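Local coordinates for uncharacterized protein (Bacteroides ovatus, PDB 3P02) that is of unknown function but combines an N-terminal DUF4973 region of the E-set clan with a C-terminal BT_3044-like region, both rich in beta strands, at residues 9-15 / 143-147. Sequence-based numbering, arbitrary orientation.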
ATOM      1  N   PHE A   9     -13.614   8.330  31.959  1.00 43.75           N
ATOM      2  CA  PHE A   9     -12.935   7.746  30.806  1.00 42.41           C
ATOM      3  C   PHE A   9     -12.650   8.824  29.751  1.00 46.15           C
ATOM      4  O   PHE A   9     -11.831   8.604  28.847  1.00 44.70           O
ATOM      5  CB  PHE A   9     -13.750   6.592  30.224  1.00 43.54           C
ATOM      6  CG  PHE A   9     -13.863   5.418  31.160  1.00 44.71           C
ATOM      7  CD1 PHE A   9     -12.816   4.515  31.300  1.00 47.58           C
ATOM      8  CD2 PHE A   9     -15.004   5.230  31.928  1.00 46.58           C
ATOM      9  CE1 PHE A   9     -12.908   3.450  32.198  1.00 48.67           C
ATOM     10  CE2 PHE A   9     -15.106   4.150  32.807  1.00 49.79           C
ATOM     11  CZ  PHE A   9     -14.057   3.266  32.937  1.00 47.81           C
ATOM     12  N   LYS A  10     -13.311   9.997  29.898  1.00 43.46           N
ATOM     13  CA  LYS A  10     -13.135  11.168  29.037  1.00 43.75           C
ATOM     14  C   LYS A  10     -12.240  12.242  29.742  1.00 45.91           C
ATOM     15  O   LYS A  10     -12.468  13.460  29.623  1.00 47.02           O
ATOM     16  CB  LYS A  10     -14.472  11.737  28.535  1.00 47.20           C
ATOM     17  CG  LYS A  10     -15.034  10.916  27.379  1.00 64.17           C
ATOM     18  CD  LYS A  10     -15.834  11.746  26.396  1.00 78.05           C
ATOM     19  CE  LYS A  10     -17.318  11.710  26.668  1.00 90.57           C
ATOM     20  NZ  LYS A  10     -18.096  11.946  25.426  1.00100.62           N
ATOM     21  N   GLN A  11     -11.207  11.754  30.452  0.50 39.46           N
ATOM     22  CA  GLN A  11     -10.132  12.522  31.092  0.50 37.33           C
ATOM     23  C   GLN A  11      -8.827  11.737  30.873  0.50 35.77           C
ATOM     24  O   GLN A  11      -7.750  12.158  31.292  0.50 34.94           O
ATOM     25  CB  GLN A  11     -10.405  12.863  32.575  0.50 39.08           C
ATOM     26  CG  GLN A  11     -10.747  11.695  33.505  0.50 45.29           C
ATOM     27  CD  GLN A  11      -9.573  10.990  34.153  0.50 52.61           C
ATOM     28  OE1 GLN A  11      -8.431  11.477  34.184  0.50 47.81           O
ATOM     29  NE2 GLN A  11      -9.851   9.834  34.742  0.50 35.80           N
ATOM     30  N   LEU A  12      -8.952  10.595  30.180  1.00 28.62           N
ATOM     31  CA  LEU A  12      -7.862   9.710  29.818  1.00 25.88           C
ATOM     32  C   LEU A  12      -7.374  10.019  28.408  1.00 26.07           C
ATOM     33  O   LEU A  12      -7.897  10.910  27.728  1.00 27.00           O
ATOM     34  CB  LEU A  12      -8.264   8.237  29.977  1.00 25.66           C
ATOM     35  CG  LEU A  12      -8.705   7.820  31.416  1.00 31.33           C
ATOM     36  CD1 LEU A  12      -9.223   6.394  31.433  1.00 32.24           C
ATOM     37  CD2 LEU A  12      -7.573   7.987  32.434  1.00 33.03           C
ATOM     38  N   ILE A  13      -6.329   9.315  28.000  1.00 19.58           N
ATOM     39  CA  ILE A  13      -5.631   9.618  26.755  1.00 17.16           C
ATOM     40  C   ILE A  13      -6.020   8.667  25.636  1.00 18.17           C
ATOM     41  O   ILE A  13      -6.283   7.497  25.877  1.00 16.47           O
ATOM     42  CB  ILE A  13      -4.131   9.594  27.083  1.00 19.40           C
ATOM     43  CG1 ILE A  13      -3.835  10.665  28.187  1.00 20.90           C
ATOM     44  CG2 ILE A  13      -3.257   9.817  25.842  1.00 18.29           C
ATOM     45  CD1 ILE A  13      -2.671  10.443  28.912  1.00 29.36           C
ATOM     46  N   SER A  14      -6.083   9.190  24.407  1.00 14.69           N
ATOM     47  CA  SER A  14      -6.478   8.387  23.262  1.00 14.98           C
ATOM     48  C   SER A  14      -5.720   8.803  22.024  1.00 17.10           C
ATOM     49  O   SER A  14      -5.010   9.818  22.048  1.00 17.74           O
ATOM     50  CB  SER A  14      -7.972   8.558  23.015  1.00 18.61           C
ATOM     51  OG  SER A  14      -8.274   9.909  22.715  1.00 23.13           O
ATOM     52  N   PHE A  15      -5.927   8.064  20.927  1.00 13.60           N
ATOM     53  CA  PHE A  15      -5.368   8.443  19.641  1.00 12.24           C
ATOM     54  C   PHE A  15      -6.415   9.145  18.802  1.00 18.26           C
ATOM     55  O   PHE A  15      -7.613   8.842  18.911  1.00 17.53           O
ATOM     56  CB  PHE A  15      -4.838   7.232  18.869  1.00 12.83           C
ATOM     57  CG  PHE A  15      -3.605   6.608  19.443  1.00 13.16           C
ATOM     58  CD1 PHE A  15      -2.433   7.354  19.603  1.00 15.96           C
ATOM     59  CD2 PHE A  15      -3.604   5.271  19.838  1.00 13.29           C
ATOM     60  CE1 PHE A  15      -1.276   6.763  20.122  1.00 16.45           C
ATOM     61  CE2 PHE A  15      -2.431   4.671  20.312  1.00 14.39           C
ATOM     62  CZ  PHE A  15      -1.280   5.423  20.459  1.00 14.22           C
ATOM     63  N   TYR A 143     -13.250   4.442  23.328  1.00 17.59           N
ATOM     64  CA  TYR A 143     -12.399   5.571  23.682  1.00 16.57           C
ATOM     65  C   TYR A 143     -11.124   5.673  22.866  1.00 18.77           C
ATOM     66  O   TYR A 143     -10.245   6.438  23.254  1.00 18.14           O
ATOM     67  CB  TYR A 143     -12.077   5.527  25.170  1.00 17.93           C
ATOM     68  CG  TYR A 143     -13.318   5.748  26.002  1.00 21.15           C
ATOM     69  CD1 TYR A 143     -13.996   6.968  25.973  1.00 24.06           C
ATOM     70  CD2 TYR A 143     -13.844   4.724  26.786  1.00 21.69           C
ATOM     71  CE1 TYR A 143     -15.173   7.159  26.694  1.00 23.71           C
ATOM     72  CE2 TYR A 143     -15.011   4.910  27.521  1.00 23.24           C
ATOM     73  CZ  TYR A 143     -15.678   6.125  27.465  1.00 27.78           C
ATOM     74  OH  TYR A 143     -16.824   6.314  28.196  1.00 24.92           O
ATOM     75  N   TYR A 144     -11.038   4.972  21.725  1.00 16.14           N
ATOM     76  CA  TYR A 144      -9.923   5.056  20.784  1.00 16.08           C
ATOM     77  C   TYR A 144      -8.555   4.908  21.465  1.00 17.11           C
ATOM     78  O   TYR A 144      -7.622   5.655  21.137  1.00 16.44           O
ATOM     79  CB  TYR A 144      -9.981   6.390  19.992  1.00 19.43           C
ATOM     80  CG  TYR A 144     -11.344   6.700  19.419  1.00 24.47           C
ATOM     81  CD1 TYR A 144     -11.777   6.102  18.241  1.00 28.09           C
ATOM     82  CD2 TYR A 144     -12.224   7.552  20.082  1.00 26.52           C
ATOM     83  CE1 TYR A 144     -13.055   6.347  17.732  1.00 30.38           C
ATOM     84  CE2 TYR A 144     -13.501   7.805  19.583  1.00 28.17           C
ATOM     85  CZ  TYR A 144     -13.905   7.217  18.396  1.00 37.58           C
ATOM     86  OH  TYR A 144     -15.162   7.477  17.890  1.00 43.48           O
ATOM     87  N   ARG A 145      -8.396   3.895  22.335  1.00 13.80           N
ATOM     88  CA  ARG A 145      -7.097   3.682  22.971  1.00 13.02           C
ATOM     89  C   ARG A 145      -6.075   3.054  22.019  1.00 13.60           C
ATOM     90  O   ARG A 145      -4.879   3.167  22.288  1.00 14.32           O
ATOM     91  CB  ARG A 145      -7.203   2.755  24.203  1.00 12.76           C
ATOM     92  CG  ARG A 145      -8.154   3.192  25.281  1.00 14.84           C
ATOM     93  CD  ARG A 145      -7.922   4.592  25.810  1.00 15.54           C
ATOM     94  NE  ARG A 145      -8.927   4.794  26.855  1.00 16.23           N
ATOM     95  CZ  ARG A 145      -9.469   5.956  27.193  1.00 22.07           C
ATOM     96  NH1 ARG A 145      -9.072   7.082  26.600  1.00 18.77           N
ATOM     97  NH2 ARG A 145     -10.446   5.999  28.091  1.00 17.19           N
ATOM     98  N   THR A 146      -6.533   2.416  20.938  1.00 10.53           N
ATOM     99  CA  THR A 146      -5.701   1.661  19.997  1.00 10.91           C
ATOM    100  C   THR A 146      -5.856   2.164  18.558  1.00 15.48           C
ATOM    101  O   THR A 146      -6.969   2.333  18.062  1.00 15.90           O
ATOM    102  CB  THR A 146      -6.072   0.163  20.131  1.00 14.62           C
ATOM    103  OG1 THR A 146      -5.755  -0.208  21.474  1.00 15.20           O
ATOM    104  CG2 THR A 146      -5.285  -0.743  19.184  1.00 14.23           C
ATOM    105  N   ALA A 147      -4.714   2.376  17.891  1.00 11.34           N
ATOM    106  CA  ALA A 147      -4.629   2.762  16.480  1.00 11.28           C
ATOM    107  C   ALA A 147      -3.956   1.630  15.698  1.00 13.43           C
ATOM    108  O   ALA A 147      -3.053   0.957  16.230  1.00 14.05           O
ATOM    109  CB  ALA A 147      -3.801   4.045  16.348  1.00 11.83           C
TER
HETATM  110  O   HOH W   1     -10.437   9.538  26.535  1.00 36.06           O
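Arg-145 dominates this contact. Its CA-to-CB bond points away from segment 9-15, but two successive m rotamers (chi1 -57°, chi2 -54°) fold the chain back, so that the guanidinium reaches the bend leading into strand 13-15. There Arg-145 NH2 donates to Phe-9 O (3.0 Å, nearly linear) and Arg-145 NH1 to Ile-13 O (2.9 Å, more bent), tying together two carbonyls four residues apart. Water 1 sits in the same bend, accepting from Arg-145 NH1 (2.8 Å) and lying within hydrogen-bonding distance of Phe-9 O (2.9 Å). Leu-12 covers one face of the guanidinium.

Tyr-143, also m, lays its ring against the base of Phe-9: Phe-9 CB stands 3.6 Å from the Tyr-143 ring centroid in a CH-pi contact over the face. The two rings are near parallel (17°) but slid apart, and barely overlap. The hydroxyl of Tyr-143 is hydrogen-bonded to Asp-6. Tyr-144 O accepts from Phe-15 N (3.0 Å, nearly linear). Beyond it the Phe-15 side chain, chi1 -70°, brings CD2 to 3.7 Å from Ala-147 CB, while the CA-to-CB bond of Ile-13 points away from segment 143-147 and its side chain packs on Val-43 and Val-57.

Strand 13-15 pairs with strand 36-45, and strand 146-154 with 122-130, so the contact bridges the edge of one sheet to another, consistent with the beta-sandwich architecture of E-set domains.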